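Local coordinates for protein N-acetylglucosamine 2-epimerase (Xylella fastidiosa, PDB 3GT5) that is probably a sugar isomerase or epimerase of the N-acylglucosamine 2-epimerase family, at residues 341-344 with 348-351; 353-358 with 362-367; 8-13 with 337-342; 13-18 with 381-386. All coordinates share one frame; numbering follows the deposited sequence.

Contact 1 of 4, residues 341-344 with 348-351; sequences YAWQ and DHRY
His349 directs the edge of its imidazole onto a face of the Trp343 indole, an edge-to-face (T-shaped) pair in which a loop residue folds back over the last turns of the helix it has just left. Helix 329-346 carries the tryptophan; the following loop, which opens with an Asx turn at Asp348, delivers the histidine. CE1 of His349 is the atom that touches, sitting over the six-membered ring of Trp343, 3.3 Å from its CE2 and 3.4 Å from its CZ2. The two ring planes are inclined at 65°, with centroids 4.4 Å apart. Trp343 has CG anti to the backbone N (chi1 -161°), which turns a face of the indole to the imidazole edge. Just before the histidine, Asp348 folds the loop: its OD1 accepts from Arg350 N (the Asx turn) at 2.9 Å and from Tyr351 N at 3.0 Å, which makes it an Asx motif, both donors arriving from one face of the carboxylate, while OD2 is left to a salt bridge with Lys369. Beyond the segments, Phe10 of helix 8-22 also meets the Trp343 ring edge to face. A second anchor largely fixes the rotation of the His349 ring: its NE2-H points, in the imidazole plane, at Trp343 O within the carbonyl plane, 2.7 Å away and nearly straight at 168°.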
loop_
_atom_site.group_PDB
_atom_site.type_symbol
_atom_site.label_atom_id
_atom_site.label_comp_id
_atom_site.label_asym_id
_atom_site.label_seq_id
_atom_site.Cartn_x
_atom_site.Cartn_y
_atom_site.Cartn_z
ATOM N N TYR A 341 -13.472 2.233 -15.686
ATOM C CA TYR A 341 -14.163 1.422 -14.677
ATOM C C TYR A 341 -14.281 2.101 -13.295
ATOM O O TYR A 341 -15.344 2.180 -12.662
ATOM C CB TYR A 341 -13.456 0.077 -14.521
ATOM C CG TYR A 341 -14.079 -0.707 -13.425
ATOM C CD1 TYR A 341 -15.316 -1.318 -13.603
ATOM C CD2 TYR A 341 -13.492 -0.795 -12.179
ATOM C CE1 TYR A 341 -15.915 -1.984 -12.581
ATOM C CE2 TYR A 341 -14.100 -1.452 -11.134
ATOM C CZ TYR A 341 -15.322 -2.053 -11.338
ATOM O OH TYR A 341 -15.983 -2.720 -10.305
ATOM N N ALA A 342 -13.152 2.563 -12.806
ATOM C CA ALA A 342 -13.110 3.197 -11.496
ATOM C C ALA A 342 -13.984 4.445 -11.460
ATOM O O ALA A 342 -14.721 4.650 -10.526
ATOM C CB ALA A 342 -11.648 3.531 -11.147
ATOM N N TRP A 343 -13.895 5.277 -12.471
ATOM C CA TRP A 343 -14.725 6.499 -12.503
ATOM C C TRP A 343 -16.231 6.203 -12.518
ATOM O O TRP A 343 -16.989 6.864 -11.830
ATOM C CB TRP A 343 -14.347 7.350 -13.707
ATOM C CG TRP A 343 -14.781 8.738 -13.592
ATOM C CD1 TRP A 343 -15.731 9.350 -14.349
ATOM C CD2 TRP A 343 -14.261 9.730 -12.702
ATOM N NE1 TRP A 343 -15.836 10.682 -13.985
ATOM C CE2 TRP A 343 -14.964 10.933 -12.960
ATOM C CE3 TRP A 343 -13.293 9.716 -11.691
ATOM C CZ2 TRP A 343 -14.740 12.117 -12.216
ATOM C CZ3 TRP A 343 -13.075 10.892 -10.950
ATOM C CH2 TRP A 343 -13.799 12.071 -11.221
ATOM N N GLN A 344 -16.626 5.174 -13.246
ATOM C CA GLN A 344 -18.028 4.823 -13.370
ATOM C C GLN A 344 -18.541 4.130 -12.107
ATOM O O GLN A 344 -19.697 4.338 -11.712
ATOM C CB GLN A 344 -18.279 3.941 -14.612
ATOM C CG GLN A 344 -19.744 3.501 -14.762
ATOM C CD GLN A 344 -20.683 4.679 -14.963
ATOM O OE1 GLN A 344 -20.410 5.574 -15.777
ATOM N NE2 GLN A 344 -21.795 4.695 -14.214
ATOM N N ASP A 348 -16.767 7.808 -5.517
ATOM C CA ASP A 348 -18.028 8.366 -4.981
ATOM C C ASP A 348 -18.081 9.826 -5.445
ATOM O O ASP A 348 -17.372 10.668 -4.914
ATOM C CB ASP A 348 -18.049 8.268 -3.467
ATOM C CG ASP A 348 -19.348 8.831 -2.835
ATOM O OD1 ASP A 348 -20.094 9.592 -3.534
ATOM O OD2 ASP A 348 -19.644 8.495 -1.665
ATOM N N HIS A 349 -18.908 10.098 -6.441
ATOM C CA HIS A 349 -19.016 11.460 -6.994
ATOM C C HIS A 349 -19.862 12.420 -6.140
ATOM O O HIS A 349 -19.849 13.617 -6.402
ATOM C CB HIS A 349 -19.523 11.412 -8.418
ATOM C CG HIS A 349 -18.629 10.607 -9.311
ATOM N ND1 HIS A 349 -17.342 11.001 -9.598
ATOM C CD2 HIS A 349 -18.782 9.385 -9.866
ATOM C CE1 HIS A 349 -16.759 10.082 -10.343
ATOM N NE2 HIS A 349 -17.624 9.109 -10.557
ATOM N N ARG A 350 -20.583 11.898 -5.155
ATOM C CA ARG A 350 -21.361 12.732 -4.248
ATOM C C ARG A 350 -20.525 13.255 -3.084
ATOM O O ARG A 350 -20.589 14.425 -2.772
ATOM C CB ARG A 350 -22.586 11.988 -3.714
ATOM C CG ARG A 350 -23.453 12.848 -2.766
ATOM C CD ARG A 350 -24.793 12.192 -2.467
ATOM N NE ARG A 350 -25.877 13.171 -2.435
ATOM C CZ ARG A 350 -27.138 12.870 -2.134
ATOM N NH1 ARG A 350 -27.466 11.620 -1.817
ATOM N NH2 ARG A 350 -28.066 13.815 -2.134
ATOM N N TYR A 351 -19.716 12.386 -2.469
ATOM C CA TYR A 351 -18.971 12.716 -1.277
ATOM C C TYR A 351 -17.461 12.678 -1.433
ATOM O O TYR A 351 -16.748 13.254 -0.597
ATOM C CB TYR A 351 -19.372 11.794 -0.120
ATOM C CG TYR A 351 -20.818 11.912 0.303
ATOM C CD1 TYR A 351 -21.316 13.105 0.847
ATOM C CD2 TYR A 351 -21.694 10.825 0.177
ATOM C CE1 TYR A 351 -22.638 13.198 1.266
ATOM C CE2 TYR A 351 -23.042 10.917 0.616
ATOM C CZ TYR A 351 -23.496 12.111 1.136
ATOM O OH TYR A 351 -24.821 12.249 1.562
#

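Contact 2 of 4, residues 353-358 with 362-367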
loop_
_atom_site.group_PDB
_atom_site.type_symbol
_atom_site.label_atom_id
_atom_site.label_comp_id
_atom_site.label_asym_id
_atom_site.label_seq_id
_atom_site.Cartn_x
_atom_site.Cartn_y
_atom_site.Cartn_z
ATOM N N ALA A 353 -13.731 10.298 -2.528
ATOM C CA ALA A 353 -12.970 9.131 -2.088
ATOM C C ALA A 353 -13.613 7.934 -2.783
ATOM O O ALA A 353 -14.613 8.086 -3.478
ATOM C CB ALA A 353 -12.950 9.011 -0.570
ATOM N N TRP A 354 -13.003 6.758 -2.673
ATOM C CA TRP A 354 -13.490 5.573 -3.357
ATOM C C TRP A 354 -14.233 4.659 -2.394
ATOM O O TRP A 354 -13.961 4.631 -1.180
ATOM C CB TRP A 354 -12.304 4.757 -3.926
ATOM C CG TRP A 354 -11.499 5.352 -5.073
ATOM C CD1 TRP A 354 -11.083 6.659 -5.235
ATOM C CD2 TRP A 354 -10.903 4.624 -6.157
ATOM N NE1 TRP A 354 -10.317 6.775 -6.350
ATOM C CE2 TRP A 354 -10.173 5.545 -6.934
ATOM C CE3 TRP A 354 -10.896 3.284 -6.529
ATOM C CZ2 TRP A 354 -9.495 5.169 -8.077
ATOM C CZ3 TRP A 354 -10.214 2.916 -7.653
ATOM C CH2 TRP A 354 -9.527 3.839 -8.422
ATOM N N TYR A 355 -15.198 3.903 -2.925
ATOM C CA TYR A 355 -15.777 2.803 -2.157
ATOM C C TYR A 355 -14.701 1.767 -1.942
ATOM O O TYR A 355 -13.812 1.664 -2.772
ATOM C CB TYR A 355 -16.960 2.178 -2.859
ATOM C CG TYR A 355 -18.034 3.189 -3.208
ATOM C CD1 TYR A 355 -18.608 3.969 -2.232
ATOM C CD2 TYR A 355 -18.453 3.349 -4.527
ATOM C CE1 TYR A 355 -19.613 4.917 -2.560
ATOM C CE2 TYR A 355 -19.436 4.277 -4.878
ATOM C CZ TYR A 355 -20.011 5.059 -3.860
ATOM O OH TYR A 355 -20.979 5.979 -4.184
ATOM N N ARG A 356 -14.758 1.023 -0.831
ATOM C CA ARG A 356 -13.749 -0.019 -0.599
ATOM C C ARG A 356 -13.879 -1.208 -1.582
ATOM O O ARG A 356 -12.898 -1.657 -2.163
ATOM C CB ARG A 356 -13.728 -0.486 0.845
ATOM C CG ARG A 356 -12.619 -1.492 1.181
ATOM C CD ARG A 356 -12.568 -1.856 2.653
ATOM N NE ARG A 356 -13.609 -2.841 2.989
ATOM C CZ ARG A 356 -13.466 -4.164 2.948
ATOM N NH1 ARG A 356 -14.500 -4.937 3.272
ATOM N NH2 ARG A 356 -12.309 -4.732 2.609
ATOM N N LEU A 357 -15.092 -1.717 -1.782
ATOM C CA LEU A 357 -15.281 -2.823 -2.671
ATOM C C LEU A 357 -16.708 -2.900 -3.187
ATOM O O LEU A 357 -17.610 -2.287 -2.628
ATOM C CB LEU A 357 -14.896 -4.131 -1.967
ATOM C CG LEU A 357 -15.909 -4.724 -0.990
ATOM C CD1 LEU A 357 -15.460 -6.161 -0.585
ATOM C CD2 LEU A 357 -16.047 -3.832 0.209
ATOM N N LEU A 358 -16.870 -3.610 -4.291
ATOM C CA LEU A 358 -18.173 -3.900 -4.860
ATOM C C LEU A 358 -18.186 -5.403 -5.076
ATOM O O LEU A 358 -17.114 -6.055 -5.189
ATOM C CB LEU A 358 -18.358 -3.166 -6.168
ATOM C CG LEU A 358 -18.179 -1.628 -6.138
ATOM C CD1 LEU A 358 -18.138 -1.135 -7.595
ATOM C CD2 LEU A 358 -19.322 -0.991 -5.314
ATOM N N ASN A 362 -20.772 -5.316 -9.473
ATOM C CA ASN A 362 -20.548 -3.904 -9.255
ATOM C C ASN A 362 -21.574 -3.284 -8.316
ATOM O O ASN A 362 -21.847 -2.080 -8.396
ATOM C CB ASN A 362 -20.491 -3.160 -10.611
ATOM C CG ASN A 362 -19.362 -3.598 -11.459
ATOM O OD1 ASN A 362 -18.280 -3.918 -10.944
ATOM N ND2 ASN A 362 -19.581 -3.650 -12.778
ATOM N N ARG A 363 -22.100 -4.079 -7.389
ATOM C CA ARG A 363 -23.016 -3.564 -6.356
ATOM C C ARG A 363 -22.325 -3.356 -5.031
ATOM O O ARG A 363 -21.464 -4.130 -4.642
ATOM C CB ARG A 363 -24.186 -4.524 -6.167
ATOM C CG ARG A 363 -25.042 -4.693 -7.432
ATOM C CD ARG A 363 -26.216 -5.675 -7.189
ATOM N NE ARG A 363 -25.662 -6.904 -6.628
ATOM C CZ ARG A 363 -26.326 -8.026 -6.385
ATOM N NH1 ARG A 363 -27.629 -8.136 -6.651
ATOM N NH2 ARG A 363 -25.649 -9.062 -5.889
ATOM N N LYS A 364 -22.739 -2.309 -4.319
ATOM C CA LYS A 364 -22.283 -2.017 -2.971
ATOM C C LYS A 364 -22.731 -3.048 -1.954
ATOM O O LYS A 364 -23.868 -3.489 -1.981
ATOM C CB LYS A 364 -22.894 -0.684 -2.510
ATOM C CG LYS A 364 -22.589 0.506 -3.406
ATOM C CD LYS A 364 -21.293 1.151 -3.029
ATOM C CE LYS A 364 -21.290 1.660 -1.584
ATOM N NZ LYS A 364 -22.475 2.498 -1.249
ATOM N N TYR A 365 -21.852 -3.400 -1.027
ATOM C CA TYR A 365 -22.220 -4.241 0.107
ATOM C C TYR A 365 -22.878 -3.451 1.247
ATOM O O TYR A 365 -23.808 -3.946 1.894
ATOM C CB TYR A 365 -21.011 -4.993 0.660
ATOM C CG TYR A 365 -20.593 -6.193 -0.163
ATOM C CD1 TYR A 365 -21.324 -7.386 -0.129
ATOM C CD2 TYR A 365 -19.460 -6.145 -0.970
ATOM C CE1 TYR A 365 -20.933 -8.484 -0.862
ATOM C CE2 TYR A 365 -19.074 -7.244 -1.734
ATOM C CZ TYR A 365 -19.799 -8.413 -1.657
ATOM O OH TYR A 365 -19.397 -9.496 -2.392
ATOM N N ASN A 366 -22.358 -2.258 1.532
ATOM C CA ASN A 366 -22.816 -1.447 2.669
ATOM C C ASN A 366 -22.242 -0.042 2.531
ATOM O O ASN A 366 -21.652 0.286 1.491
ATOM C CB ASN A 366 -22.468 -2.077 4.035
ATOM C CG ASN A 366 -20.995 -2.266 4.222
ATOM O OD1 ASN A 366 -20.209 -1.391 3.871
ATOM N ND2 ASN A 366 -20.596 -3.441 4.724
ATOM N N ASP A 367 -22.407 0.766 3.574
ATOM C CA ASP A 367 -21.984 2.179 3.544
ATOM C C ASP A 367 -20.644 2.425 4.271
ATOM O O ASP A 367 -20.298 3.573 4.578
ATOM C CB ASP A 367 -23.063 3.058 4.201
ATOM C CG ASP A 367 -23.158 2.834 5.730
ATOM O OD1 ASP A 367 -22.617 1.820 6.256
ATOM O OD2 ASP A 367 -23.771 3.690 6.418
HETATM O O HOH W 1 -19.522 -2.113 -0.503
#
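The turn after edge strand 357-358 brings residues 362-367 back alongside the chain that leads into that strand, and side chains and one water link the two. Leu358 buries most surface, while Lys364 lies over the Tyr355 face. The lysine chain is bent at chi2, chi3 and chi4, which folds the far methylenes over the Tyr355 ring: CD stands 3.8 Å from the ring centroid, a CH-pi contact over the face, and CE lies 3.6 Å from Tyr355 CD1. The ammonium NZ is off-centre, 4.5 Å from the same centroid, a cation-pi contact, and is also salt-bridged to Asp39. Strand 357-358 forms one edge of a small antiparallel sheet with 302-308 and 295-296, standing among the loops that link the helices of the domain. From this edge Leu358 CD2 reaches Lys364 CD at 3.7 Å, while its CA and Arg363 O make a CH...O contact. Leu357 packs its CG 3.8 Å from Tyr365 CD2, the two side chains crossing at about a right angle; Tyr365 OH is hydrogen-bonded to Asp306 OD1 on strand 302-308. A water bridges the backbones between them, donating to Leu357 O at 2.9 Å and accepting from Tyr365 N at 2.7 Å.

Contact 3 of 4, residues 8-13 with 337-342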
loop_
_atom_site.group_PDB
_atom_site.type_symbol
_atom_site.label_atom_id
_atom_site.label_comp_id
_atom_site.label_asym_id
_atom_site.label_seq_id
_atom_site.Cartn_x
_atom_site.Cartn_y
_atom_site.Cartn_z
ATOM N N ALA A 8 -2.481 15.922 -15.681
ATOM C CA ALA A 8 -2.252 16.424 -14.343
ATOM C C ALA A 8 -3.469 17.145 -13.734
ATOM O O ALA A 8 -3.709 17.044 -12.530
ATOM C CB ALA A 8 -1.013 17.346 -14.320
ATOM N N ASP A 9 -4.231 17.853 -14.569
ATOM C CA ASP A 9 -5.461 18.515 -14.153
ATOM C C ASP A 9 -6.412 17.496 -13.508
ATOM O O ASP A 9 -6.919 17.710 -12.421
ATOM C CB ASP A 9 -6.129 19.135 -15.404
ATOM C CG ASP A 9 -7.451 19.835 -15.106
ATOM O OD1 ASP A 9 -7.519 20.595 -14.112
ATOM O OD2 ASP A 9 -8.418 19.648 -15.901
ATOM N N PHE A 10 -6.642 16.394 -14.200
ATOM C CA PHE A 10 -7.515 15.367 -13.697
ATOM C C PHE A 10 -6.950 14.814 -12.378
ATOM O O PHE A 10 -7.667 14.713 -11.362
ATOM C CB PHE A 10 -7.709 14.225 -14.693
ATOM C CG PHE A 10 -8.426 13.085 -14.082
ATOM C CD1 PHE A 10 -9.809 13.168 -13.893
ATOM C CD2 PHE A 10 -7.729 11.982 -13.594
ATOM C CE1 PHE A 10 -10.495 12.183 -13.244
ATOM C CE2 PHE A 10 -8.414 11.001 -12.942
ATOM C CZ PHE A 10 -9.791 11.098 -12.750
ATOM N N LEU A 11 -5.686 14.411 -12.411
ATOM C CA LEU A 11 -5.083 13.748 -11.233
ATOM C C LEU A 11 -5.054 14.633 -9.989
ATOM O O LEU A 11 -5.386 14.200 -8.860
ATOM C CB LEU A 11 -3.679 13.199 -11.568
ATOM C CG LEU A 11 -3.693 12.154 -12.705
ATOM C CD1 LEU A 11 -2.330 11.970 -13.381
ATOM C CD2 LEU A 11 -4.215 10.822 -12.191
ATOM N N ARG A 12 -4.672 15.905 -10.166
ATOM C CA ARG A 12 -4.634 16.836 -9.052
ATOM C C ARG A 12 -6.019 17.115 -8.478
ATOM O O ARG A 12 -6.195 17.151 -7.265
ATOM C CB ARG A 12 -3.945 18.163 -9.454
ATOM C CG ARG A 12 -2.409 18.003 -9.614
ATOM C CD ARG A 12 -1.672 19.322 -10.091
ATOM N NE ARG A 12 -2.323 20.521 -9.540
ATOM C CZ ARG A 12 -1.918 21.277 -8.506
ATOM N NH1 ARG A 12 -0.784 21.043 -7.833
ATOM N NH2 ARG A 12 -2.678 22.321 -8.144
ATOM N N THR A 13 -6.997 17.264 -9.374
ATOM C CA THR A 13 -8.359 17.521 -8.961
ATOM C C THR A 13 -8.872 16.310 -8.209
ATOM O O THR A 13 -9.536 16.463 -7.210
ATOM C CB THR A 13 -9.291 17.870 -10.154
ATOM O OG1 THR A 13 -8.740 18.996 -10.860
ATOM C CG2 THR A 13 -10.722 18.242 -9.678
ATOM N N ARG A 337 -8.792 2.134 -19.496
ATOM C CA ARG A 337 -9.934 1.279 -19.141
ATOM C C ARG A 337 -10.090 1.073 -17.637
ATOM O O ARG A 337 -11.220 0.954 -17.116
ATOM C CB ARG A 337 -9.955 -0.043 -19.953
ATOM C CG ARG A 337 -9.015 -1.147 -19.572
ATOM C CD ARG A 337 -9.313 -2.441 -20.443
ATOM N NE ARG A 337 -9.135 -2.232 -21.894
ATOM C CZ ARG A 337 -7.994 -2.353 -22.606
ATOM N NH1 ARG A 337 -6.837 -2.710 -22.065
ATOM N NH2 ARG A 337 -8.012 -2.121 -23.914
ATOM N N LEU A 338 -8.958 1.040 -16.926
ATOM C CA LEU A 338 -8.987 0.941 -15.473
ATOM C C LEU A 338 -9.636 2.192 -14.900
ATOM O O LEU A 338 -10.489 2.109 -14.025
ATOM C CB LEU A 338 -7.561 0.729 -14.903
ATOM C CG LEU A 338 -7.080 -0.725 -15.075
ATOM C CD1 LEU A 338 -5.556 -0.797 -14.953
ATOM C CD2 LEU A 338 -7.701 -1.663 -14.074
ATOM N N TRP A 339 -9.213 3.361 -15.384
ATOM C CA TRP A 339 -9.855 4.593 -14.903
ATOM C C TRP A 339 -11.344 4.662 -15.297
ATOM O O TRP A 339 -12.140 5.126 -14.503
ATOM C CB TRP A 339 -9.124 5.842 -15.404
ATOM C CG TRP A 339 -8.137 6.396 -14.472
ATOM C CD1 TRP A 339 -6.806 6.594 -14.698
ATOM C CD2 TRP A 339 -8.399 6.892 -13.164
ATOM N NE1 TRP A 339 -6.222 7.162 -13.592
ATOM C CE2 TRP A 339 -7.177 7.361 -12.639
ATOM C CE3 TRP A 339 -9.555 7.011 -12.385
ATOM C CZ2 TRP A 339 -7.089 7.918 -11.367
ATOM C CZ3 TRP A 339 -9.462 7.534 -11.125
ATOM C CH2 TRP A 339 -8.239 7.988 -10.624
ATOM N N ALA A 340 -11.691 4.240 -16.513
ATOM C CA ALA A 340 -13.091 4.281 -16.945
ATOM C C ALA A 340 -13.947 3.446 -16.019
ATOM O O ALA A 340 -15.020 3.867 -15.602
ATOM C CB ALA A 340 -13.240 3.827 -18.369
ATOM N N TYR A 341 -13.472 2.233 -15.686
ATOM C CA TYR A 341 -14.163 1.422 -14.677
ATOM C C TYR A 341 -14.281 2.101 -13.295
ATOM O O TYR A 341 -15.344 2.180 -12.662
ATOM C CB TYR A 341 -13.456 0.077 -14.521
ATOM C CG TYR A 341 -14.079 -0.707 -13.425
ATOM C CD1 TYR A 341 -15.316 -1.318 -13.603
ATOM C CD2 TYR A 341 -13.492 -0.795 -12.179
ATOM C CE1 TYR A 341 -15.915 -1.984 -12.581
ATOM C CE2 TYR A 341 -14.100 -1.452 -11.134
ATOM C CZ TYR A 341 -15.322 -2.053 -11.338
ATOM O OH TYR A 341 -15.983 -2.720 -10.305
ATOM N N ALA A 342 -13.152 2.563 -12.806
ATOM C CA ALA A 342 -13.110 3.197 -11.496
ATOM C C ALA A 342 -13.984 4.445 -11.460
ATOM O O ALA A 342 -14.721 4.650 -10.526
ATOM C CB ALA A 342 -11.648 3.531 -11.147
#
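Helices 8-22 and 329-346 stand well apart here, their nearest CA atoms, those of Leu11 and Trp339, being 11.0 Å from one another. Large side chains therefore span the gap between two regular helical segments, and the contact is wholly buried. Phe10 and Trp339 approach from opposite directions and meet as a T-shaped pair: the phenylalanine presents its edge and the indole its face, with planes at 85° and the Phe10 and six-membered Trp339 ring centroids 5.0 Å apart. CE2 of Phe10 is the leading atom, 3.7 Å from Trp339 CZ2 and shifted toward the rim of the indole; beside it CZ of Phe10 lies 3.9 Å from Trp339 CZ3. A chi1 of 171° places the phenyl ring opposite its backbone nitrogen, extended from the helix toward the indole. Leu11 adds one branch, CD2, 4.2 Å from Trp339 CZ2. On the outer side of helix 8-22, Thr13 OG1 turns back to donate to Asp9 O at 2.7 Å, joining the helical N-H that reaches this oxygen from the opposite face of the carbonyl. Phe5 stacks on Trp339 and also meets Phe10 edge to face. Such an aromatic cluster, wedged between the first helix and helix 329-346, distant in sequence, suits the helical packing of the (alpha/alpha)6 barrel expected in this epimerase family.

Contact 4 of 4, residues 13-18 with 381-386; sequences THISDT and GACHEV
Ile15 points from helix 8-22 toward helix 377-387 and divides its contacts between Cys383 and His384. Its CD1 methyl lies over one face of the His384 imidazole, a CH-pi contact 3.8 Å from the ring centroid, displaced somewhat toward ND1 and CE1. The second branch, CG2, comes up to 4.0 Å from His384 NE2; both methyls lie on the same face of the ring, CG2 toward its NE2 side. With CG1 anti to its carbonyl carbon (chi1 -70°), Ile15 also sets that methylene against Cys383 CB, at 3.5 Å. Cys383 turns its sulfur the other way, to the His14 imidazole: SG lies in the plane of that ring, 3.7 Å from His14 CD2, a sulfur-aromatic contact at the edge. His14 thus offers an edge and His384 a face to their respective partners. The NE2 of His14 is hydrogen-bonded to the indole NE1 of Trp354, and Met63 and Gln67 of helix 51-68 touch His384. The backbones come close enough for this small group to bridge them: CA of Ile15 and CA of Cys383 are 6.9 Å apart, and the segment axes approach to 9.8 Å. Their N-to-C directions differ by 155°, a nearly antiparallel pair. The first and last helices of the chain are joined in this way, an arrangement consistent with closure of the (alpha/alpha)6 barrel known in this family.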
loop_
_atom_site.group_PDB
_atom_site.type_symbol
_atom_site.label_atom_id
_atom_site.label_comp_id
_atom_site.label_asym_id
_atom_site.label_seq_id
_atom_site.Cartn_x
_atom_site.Cartn_y
_atom_site.Cartn_z
ATOM N N THR A 13 -6.997 17.264 -9.374
ATOM C CA THR A 13 -8.359 17.521 -8.961
ATOM C C THR A 13 -8.872 16.310 -8.209
ATOM O O THR A 13 -9.536 16.463 -7.210
ATOM C CB THR A 13 -9.291 17.870 -10.154
ATOM O OG1 THR A 13 -8.740 18.996 -10.860
ATOM C CG2 THR A 13 -10.722 18.242 -9.678
ATOM N N HIS A 14 -8.572 15.117 -8.703
ATOM C CA HIS A 14 -9.043 13.909 -8.046
ATOM C C HIS A 14 -8.464 13.756 -6.650
ATOM O O HIS A 14 -9.193 13.408 -5.706
ATOM C CB HIS A 14 -8.795 12.663 -8.888
ATOM C CG HIS A 14 -9.309 11.422 -8.242
ATOM N ND1 HIS A 14 -10.637 11.276 -7.876
ATOM C CD2 HIS A 14 -8.666 10.324 -7.776
ATOM C CE1 HIS A 14 -10.793 10.106 -7.269
ATOM N NE2 HIS A 14 -9.611 9.501 -7.210
ATOM N N ILE A 15 -7.168 14.006 -6.512
ATOM C CA ILE A 15 -6.537 13.970 -5.213
ATOM C C ILE A 15 -7.200 14.990 -4.245
ATOM O O ILE A 15 -7.512 14.712 -3.083
ATOM C CB ILE A 15 -5.013 14.259 -5.299
ATOM C CG1 ILE A 15 -4.252 13.105 -5.959
ATOM C CG2 ILE A 15 -4.449 14.503 -3.825
ATOM C CD1 ILE A 15 -2.845 13.506 -6.515
ATOM N N SER A 16 -7.479 16.188 -4.750
ATOM C CA SER A 16 -8.062 17.232 -3.932
ATOM C C SER A 16 -9.497 16.877 -3.546
ATOM O O SER A 16 -9.947 17.191 -2.455
ATOM C CB SER A 16 -7.975 18.585 -4.650
ATOM O OG SER A 16 -6.617 19.022 -4.695
ATOM N N ASP A 17 -10.199 16.181 -4.436
ATOM C CA ASP A 17 -11.564 15.717 -4.104
ATOM C C ASP A 17 -11.536 14.689 -2.941
ATOM O O ASP A 17 -12.334 14.727 -1.988
ATOM C CB ASP A 17 -12.250 15.065 -5.294
ATOM C CG ASP A 17 -12.560 16.028 -6.455
ATOM O OD1 ASP A 17 -12.639 17.264 -6.297
ATOM O OD2 ASP A 17 -12.734 15.513 -7.575
ATOM N N THR A 18 -10.588 13.766 -2.996
ATOM C CA THR A 18 -10.464 12.763 -1.926
ATOM C C THR A 18 -10.002 13.403 -0.609
ATOM O O THR A 18 -10.495 13.111 0.457
ATOM C CB THR A 18 -9.537 11.653 -2.384
ATOM O OG1 THR A 18 -10.047 11.079 -3.595
ATOM C CG2 THR A 18 -9.363 10.596 -1.286
ATOM N N GLY A 381 -2.229 7.851 -3.597
ATOM C CA GLY A 381 -0.860 7.405 -3.910
ATOM C C GLY A 381 -0.615 7.031 -5.374
ATOM O O GLY A 381 0.434 7.345 -5.938
ATOM N N ALA A 382 -1.566 6.321 -5.976
ATOM C CA ALA A 382 -1.513 6.032 -7.367
ATOM C C ALA A 382 -1.493 7.311 -8.206
ATOM O O ALA A 382 -0.738 7.411 -9.177
ATOM C CB ALA A 382 -2.707 5.129 -7.786
ATOM N N CYS A 383 -2.316 8.285 -7.848
ATOM C CA CYS A 383 -2.368 9.559 -8.576
ATOM C C CYS A 383 -1.057 10.335 -8.406
ATOM O O CYS A 383 -0.535 10.897 -9.370
ATOM C CB CYS A 383 -3.544 10.416 -8.121
ATOM S SG CYS A 383 -5.114 9.662 -8.632
ATOM N N HIS A 384 -0.510 10.346 -7.207
ATOM C CA HIS A 384 0.783 11.015 -6.980
ATOM C C HIS A 384 1.859 10.343 -7.805
ATOM O O HIS A 384 2.741 11.019 -8.361
ATOM C CB HIS A 384 1.214 10.994 -5.505
ATOM C CG HIS A 384 0.392 11.864 -4.596
ATOM N ND1 HIS A 384 0.382 13.241 -4.678
ATOM C CD2 HIS A 384 -0.408 11.550 -3.548
ATOM C CE1 HIS A 384 -0.382 13.739 -3.713
ATOM N NE2 HIS A 384 -0.895 12.733 -3.027
ATOM N N GLU A 385 1.812 9.014 -7.894
ATOM C CA GLU A 385 2.790 8.298 -8.690
ATOM C C GLU A 385 2.647 8.637 -10.189
ATOM O O GLU A 385 3.643 8.856 -10.844
ATOM C CB GLU A 385 2.722 6.768 -8.503
ATOM C CG GLU A 385 3.972 6.039 -9.074
ATOM C CD GLU A 385 5.280 6.641 -8.546
ATOM O OE1 GLU A 385 5.457 6.746 -7.284
ATOM O OE2 GLU A 385 6.106 7.067 -9.411
ATOM N N VAL A 386 1.423 8.700 -10.707
ATOM C CA VAL A 386 1.242 9.026 -12.124
ATOM C C VAL A 386 1.721 10.442 -12.385
ATOM O O VAL A 386 2.290 10.698 -13.462
ATOM C CB VAL A 386 -0.182 8.842 -12.614
ATOM C CG1 VAL A 386 -0.282 9.144 -14.144
ATOM C CG2 VAL A 386 -0.653 7.403 -12.303
#

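Contacts 3 and 4 form one continuous buried layer, their centres about 8 Å apart: both use helix 8-22, share Thr13, and meet where Trp339 CZ2 lies 3.8 Å from Cys383 SG. Contact 1 extends this layer outward along helix 329-346, its centre about 10 Å from that of contact 3, with Trp343 CZ3 3.7 Å from Phe10 CE1. Contacts 1 and 2 are both surface contacts, about 10 Å apart between centres; contact 2 lies about 19 Å from contact 4. It is tied to helix 329-346 by Tyr341 OH and Asn362 OD1 (2.7 Å), a probable hydrogen bond, and packs on helix 8-22 where Ala353 CA lies 3.8 Å from Thr18 OG1.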